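Local coordinates for protein putative esterase/lipase/thioesterase (Silicibacter sp., PDB 2PBL) that probably hydrolyses ester or thioester bonds, as a putative esterase, lipase or thioesterase with the alpha/beta-hydrolase fold, at residues A[38-43]-A[53-59]; A[165-171]-A[222-226]. All coordinates share one frame. Residue numbers count along the deposited sequence, not the author numbering.

Both contacts reach the same mixed beta sheet of an alpha/beta-hydrolase fold, on opposite sides of the chain's centre, with their own centres about 29 Å apart and their nearest atoms about 15 Å apart. After helix 20-35 the chain enters contact 1, a hairpin of strands 39-44 and 52-56 that closes a loop of nine residues and forms one margin of the sheet. It then builds strands 64-69, 94-99, 131-136 and 160-166. Contact 2 opens at the end of strand 160-166 and closes on helix 217-230 after 50 intervening residues, beyond strand 206-212. The two loops follow in series, neither enclosing nor crossing the other.

Contact 1. Residues A[38-43]-A[53-59]; sequences RARLNL and FDLFLPE
The antiparallel beta hairpin at the margin of the alpha/beta-hydrolase sheet carries a G1 beta bulge here. Strand 39-44 is one of the two edge strands within this chain, and its part 39-43 runs at 163° to 53-56, the axes 4.6 Å apart at closest approach. Arg40 and Leu55 are a hydrogen-bonded pair (Arg40 N to Leu55 O 2.7 Å, Leu55 N to Arg40 O 2.9 Å), Ala39 and Phe56 a non-hydrogen-bonded one (CA-CA 4.7 Å). The register then slips by one: Asn42, at phi/psi 53/42, and Leu43 both face Phe53. Leu43 N reaches Phe53 O at 2.8 Å, and Phe53 N returns to Leu43 O at 2.8 Å. Asn42 N bonds instead to Asp54 OD1 at 2.8 Å, an oxygen that also meets Lys79 in a salt bridge. On one face of the sheet, Leu43 CB sits over the Phe53 ring (p, chi1 68°), 3.9 Å from its centroid in a CH-pi contact, and Leu43 CD1 touches Leu55 CB at 3.9 Å. Phe53 also packs on helix 109-126, whose Glu126 pairs with Arg40. On the other face Ala39 CB meets the Phe56 ring edge at CD1 (3.8 Å), and Phe31 stacks edge-to-face on that ring. Past the strand, Leu57 N donates to Arg38 O at 2.8 Å, and Arg38 NH1 (side chain m, t, m) bonds to Leu57 O at 2.7 Å.

Contact 2. Residues A[165-171]-A[222-226]; sequences PISPLSD and QAIWL
In this alpha/beta-hydrolase fold the loop leaving the C-terminal end of strand 160-166 meets helix 217-230, and all the hydrogen bonds between the two segments go to Gln222. Its side chain is folded (m, m; chi3 -4°), bringing the amide alongside the loop backbone: OE1 accepts from Ser170 N at 2.8 Å and from Asp171 N at 2.9 Å, while NE2 donates to Asp171 O at 3.0 Å and is also bonded to Tyr8. The CA-CB bond of Ser170 points toward the helix, and chi1 in p (64°) places OG to donate to Gln222 O at 2.6 Å. That carbonyl also accepts a weak helical bond from Leu226 N (3.4 Å). Ser170 and Gln222 lie 5.5 Å apart CA to CA, Pro168 and Ala223 6.2 Å. Apolar contacts add to this: Leu226 (t, p) extends CD2 to Pro165 CG (4.1 Å) and Pro168 CG (4.2 Å), and Ser170 CB rests 3.7 Å from Leu226 CB. Val209 of the neighbouring strand 206-212 touches both Pro168 and Leu226. The turn runs through Ser167 at phi/psi 52/54; its OG bonds to Glu215, which with Ser137 and His242 fits a probable catalytic triad, and Leu169, whose CA-CB bond points away from the helix, reaches residues of that putative site. Farther along, Trp225 (chi1 m) has Ser170 OG near its ring plane, and Asp171 CB lies 4.0 Å from Trp225 CE3.

Contact 1. Residues A[38-43]-A[53-59]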
# COMPACT_ATOMS: atom_id res chain seq x y z
N ARG A 38 -4.93 -11.85 -19.40
CA ARG A 38 -4.29 -10.58 -19.01
C ARG A 38 -4.04 -10.53 -17.50
O ARG A 38 -3.43 -9.59 -17.01
CB ARG A 38 -5.06 -9.38 -19.49
CG ARG A 38 -4.88 -9.22 -21.01
CD ARG A 38 -5.29 -7.87 -21.56
NE ARG A 38 -6.74 -7.58 -21.41
CZ ARG A 38 -7.29 -6.68 -20.61
NH1 ARG A 38 -6.59 -5.93 -19.79
NH2 ARG A 38 -8.61 -6.55 -20.60
N ALA A 39 -4.56 -11.52 -16.78
CA ALA A 39 -4.27 -11.69 -15.37
C ALA A 39 -3.17 -12.73 -15.23
O ALA A 39 -3.40 -13.92 -15.49
CB ALA A 39 -5.50 -12.12 -14.63
N ARG A 40 -1.96 -12.30 -14.90
CA ARG A 40 -0.83 -13.21 -14.61
C ARG A 40 -0.75 -13.42 -13.07
O ARG A 40 -0.11 -12.65 -12.35
CB ARG A 40 0.46 -12.62 -15.15
CG ARG A 40 0.49 -12.49 -16.66
CD ARG A 40 1.83 -11.87 -17.15
NE ARG A 40 3.01 -12.64 -16.72
CZ ARG A 40 4.28 -12.24 -16.88
NH1 ARG A 40 4.56 -11.07 -17.46
NH2 ARG A 40 5.27 -13.02 -16.46
N LEU A 41 -1.40 -14.46 -12.57
CA LEU A 41 -1.52 -14.62 -11.14
C LEU A 41 -0.35 -15.35 -10.50
O LEU A 41 0.33 -16.13 -11.15
CB LEU A 41 -2.81 -15.36 -10.81
CG LEU A 41 -4.09 -14.76 -11.37
CD1 LEU A 41 -5.27 -15.62 -10.97
CD2 LEU A 41 -4.30 -13.35 -10.88
N ASN A 42 -0.10 -15.08 -9.22
CA ASN A 42 0.90 -15.84 -8.48
C ASN A 42 2.29 -15.95 -9.07
O ASN A 42 2.94 -17.01 -9.03
CB ASN A 42 0.32 -17.22 -8.14
CG ASN A 42 -0.86 -17.10 -7.24
OD1 ASN A 42 -0.73 -16.61 -6.12
ND2 ASN A 42 -2.03 -17.48 -7.74
N LEU A 43 2.77 -14.84 -9.59
CA LEU A 43 4.13 -14.77 -10.05
C LEU A 43 4.98 -14.71 -8.78
O LEU A 43 4.60 -14.07 -7.83
CB LEU A 43 4.33 -13.55 -10.92
CG LEU A 43 3.58 -13.48 -12.26
CD1 LEU A 43 4.02 -12.23 -13.04
CD2 LEU A 43 3.78 -14.74 -13.10
N PHE A 53 3.11 -12.25 -6.35
CA PHE A 53 2.36 -11.10 -6.81
C PHE A 53 1.54 -11.44 -8.03
O PHE A 53 1.85 -12.36 -8.79
CB PHE A 53 3.24 -9.87 -7.08
CG PHE A 53 4.18 -10.00 -8.26
CD1 PHE A 53 5.39 -10.68 -8.14
CD2 PHE A 53 3.90 -9.37 -9.45
CE1 PHE A 53 6.25 -10.79 -9.23
CE2 PHE A 53 4.77 -9.44 -10.54
CZ PHE A 53 5.96 -10.15 -10.41
N ASP A 54 0.45 -10.69 -8.17
CA ASP A 54 -0.41 -10.77 -9.32
C ASP A 54 -0.03 -9.58 -10.22
O ASP A 54 0.31 -8.49 -9.76
CB ASP A 54 -1.87 -10.73 -8.93
CG ASP A 54 -2.36 -12.00 -8.20
OD1 ASP A 54 -1.72 -13.08 -8.23
OD2 ASP A 54 -3.42 -11.90 -7.58
N LEU A 55 -0.01 -9.85 -11.51
CA LEU A 55 0.28 -8.86 -12.53
C LEU A 55 -0.87 -8.81 -13.53
O LEU A 55 -1.16 -9.80 -14.24
CB LEU A 55 1.59 -9.16 -13.21
CG LEU A 55 2.10 -8.13 -14.21
CD1 LEU A 55 2.32 -6.74 -13.57
CD2 LEU A 55 3.42 -8.64 -14.77
N PHE A 56 -1.53 -7.67 -13.54
CA PHE A 56 -2.65 -7.40 -14.43
C PHE A 56 -2.18 -6.50 -15.56
O PHE A 56 -1.70 -5.38 -15.34
CB PHE A 56 -3.83 -6.79 -13.67
CG PHE A 56 -4.25 -7.62 -12.49
CD1 PHE A 56 -4.81 -8.87 -12.69
CD2 PHE A 56 -4.00 -7.20 -11.19
CE1 PHE A 56 -5.12 -9.68 -11.63
CE2 PHE A 56 -4.32 -8.02 -10.12
CZ PHE A 56 -4.88 -9.24 -10.35
N LEU A 57 -2.37 -6.98 -16.79
CA LEU A 57 -1.90 -6.30 -17.99
C LEU A 57 -3.03 -5.58 -18.67
O LEU A 57 -4.14 -6.14 -18.72
CB LEU A 57 -1.35 -7.32 -18.98
CG LEU A 57 -0.24 -8.19 -18.41
CD1 LEU A 57 0.13 -9.28 -19.34
CD2 LEU A 57 0.99 -7.37 -18.05
N PRO A 58 -2.75 -4.37 -19.21
CA PRO A 58 -3.74 -3.63 -19.97
C PRO A 58 -3.81 -4.25 -21.35
O PRO A 58 -3.03 -5.15 -21.67
CB PRO A 58 -3.13 -2.21 -20.07
CG PRO A 58 -1.69 -2.43 -20.07
CD PRO A 58 -1.45 -3.67 -19.22
N GLU A 59 -4.73 -3.77 -22.17
CA GLU A 59 -4.84 -4.33 -23.50
C GLU A 59 -3.69 -3.97 -24.42
O GLU A 59 -3.22 -4.82 -25.17
CB GLU A 59 -6.16 -3.93 -24.13
CG GLU A 59 -7.32 -4.71 -23.59
CD GLU A 59 -8.53 -4.52 -24.46
OE1 GLU A 59 -9.21 -3.49 -24.32
OE2 GLU A 59 -8.77 -5.41 -25.27

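Contact 2. Residues A[165-171]-A[222-226]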
# COMPACT_ATOMS: atom_id res chain seq x y z
N PRO A 165 0.69 7.09 -0.74
CA PRO A 165 0.31 6.30 0.45
C PRO A 165 -1.06 6.74 0.89
O PRO A 165 -1.28 7.94 1.10
CB PRO A 165 1.33 6.76 1.50
CG PRO A 165 2.40 7.46 0.74
CD PRO A 165 1.69 8.11 -0.36
N ILE A 166 -1.99 5.79 0.90
CA ILE A 166 -3.35 6.07 1.19
C ILE A 166 -3.54 5.67 2.66
O ILE A 166 -3.39 4.50 3.03
CB ILE A 166 -4.26 5.24 0.29
CG1 ILE A 166 -3.95 5.50 -1.21
CG2 ILE A 166 -5.69 5.54 0.64
CD1 ILE A 166 -4.59 4.40 -2.21
N SER A 167 -3.85 6.65 3.50
CA SER A 167 -4.07 6.41 4.92
C SER A 167 -2.88 5.65 5.52
O SER A 167 -3.04 4.62 6.18
CB SER A 167 -5.36 5.63 5.10
OG SER A 167 -6.40 6.22 4.30
N PRO A 168 -1.66 6.20 5.33
CA PRO A 168 -0.48 5.49 5.80
C PRO A 168 -0.20 5.53 7.33
O PRO A 168 -0.65 6.41 8.07
CB PRO A 168 0.66 6.27 5.14
CG PRO A 168 0.11 7.70 5.10
CD PRO A 168 -1.32 7.46 4.65
N LEU A 169 0.54 4.53 7.76
CA LEU A 169 1.20 4.58 9.07
C LEU A 169 2.60 5.14 8.80
O LEU A 169 3.44 4.45 8.18
CB LEU A 169 1.27 3.19 9.68
CG LEU A 169 -0.21 2.83 9.95
CD1 LEU A 169 -0.58 1.41 9.76
CD2 LEU A 169 -0.56 3.34 11.35
N SER A 170 2.88 6.35 9.31
CA SER A 170 4.15 7.04 9.06
C SER A 170 5.12 7.07 10.23
O SER A 170 6.34 7.28 10.04
CB SER A 170 3.88 8.45 8.57
OG SER A 170 3.24 9.22 9.57
N ASP A 171 4.56 6.87 11.42
CA ASP A 171 5.30 6.88 12.64
C ASP A 171 4.80 5.64 13.34
O ASP A 171 3.60 5.53 13.67
CB ASP A 171 4.99 8.16 13.40
CG ASP A 171 5.85 8.33 14.65
OD1 ASP A 171 6.51 7.36 15.08
OD2 ASP A 171 5.83 9.43 15.20
N GLN A 222 -1.37 10.55 11.48
CA GLN A 222 -0.35 9.79 10.75
C GLN A 222 -0.11 10.40 9.35
O GLN A 222 1.02 10.47 8.89
CB GLN A 222 -0.77 8.31 10.64
CG GLN A 222 -0.70 7.51 11.93
CD GLN A 222 0.70 7.11 12.34
OE1 GLN A 222 1.67 7.36 11.62
NE2 GLN A 222 0.82 6.51 13.51
N ALA A 223 -1.16 10.88 8.70
CA ALA A 223 -1.04 11.47 7.37
C ALA A 223 -0.28 12.79 7.40
O ALA A 223 0.67 12.97 6.67
CB ALA A 223 -2.40 11.63 6.73
N ILE A 224 -0.72 13.72 8.23
CA ILE A 224 -0.10 15.03 8.33
C ILE A 224 1.34 14.93 8.83
O ILE A 224 2.19 15.74 8.45
CB ILE A 224 -0.97 16.02 9.17
CG1 ILE A 224 -0.45 17.46 9.09
CG2 ILE A 224 -1.01 15.62 10.61
CD1 ILE A 224 -0.62 18.12 7.78
N TRP A 225 1.63 13.95 9.70
CA TRP A 225 3.02 13.74 10.08
C TRP A 225 3.92 13.47 8.88
O TRP A 225 5.03 14.05 8.81
CB TRP A 225 3.22 12.67 11.13
CG TRP A 225 2.67 13.06 12.46
CD1 TRP A 225 2.60 14.32 13.01
CD2 TRP A 225 2.14 12.18 13.45
NE1 TRP A 225 2.03 14.26 14.25
CE2 TRP A 225 1.73 12.96 14.54
CE3 TRP A 225 1.95 10.80 13.50
CZ2 TRP A 225 1.15 12.40 15.69
CZ3 TRP A 225 1.38 10.24 14.64
CH2 TRP A 225 0.98 11.05 15.72
N LEU A 226 3.43 12.64 7.95
CA LEU A 226 4.20 12.31 6.73
C LEU A 226 4.33 13.54 5.83
O LEU A 226 5.41 13.88 5.30
CB LEU A 226 3.57 11.11 5.97
CG LEU A 226 4.46 10.58 4.82
CD1 LEU A 226 5.88 10.29 5.27
CD2 LEU A 226 3.88 9.37 4.10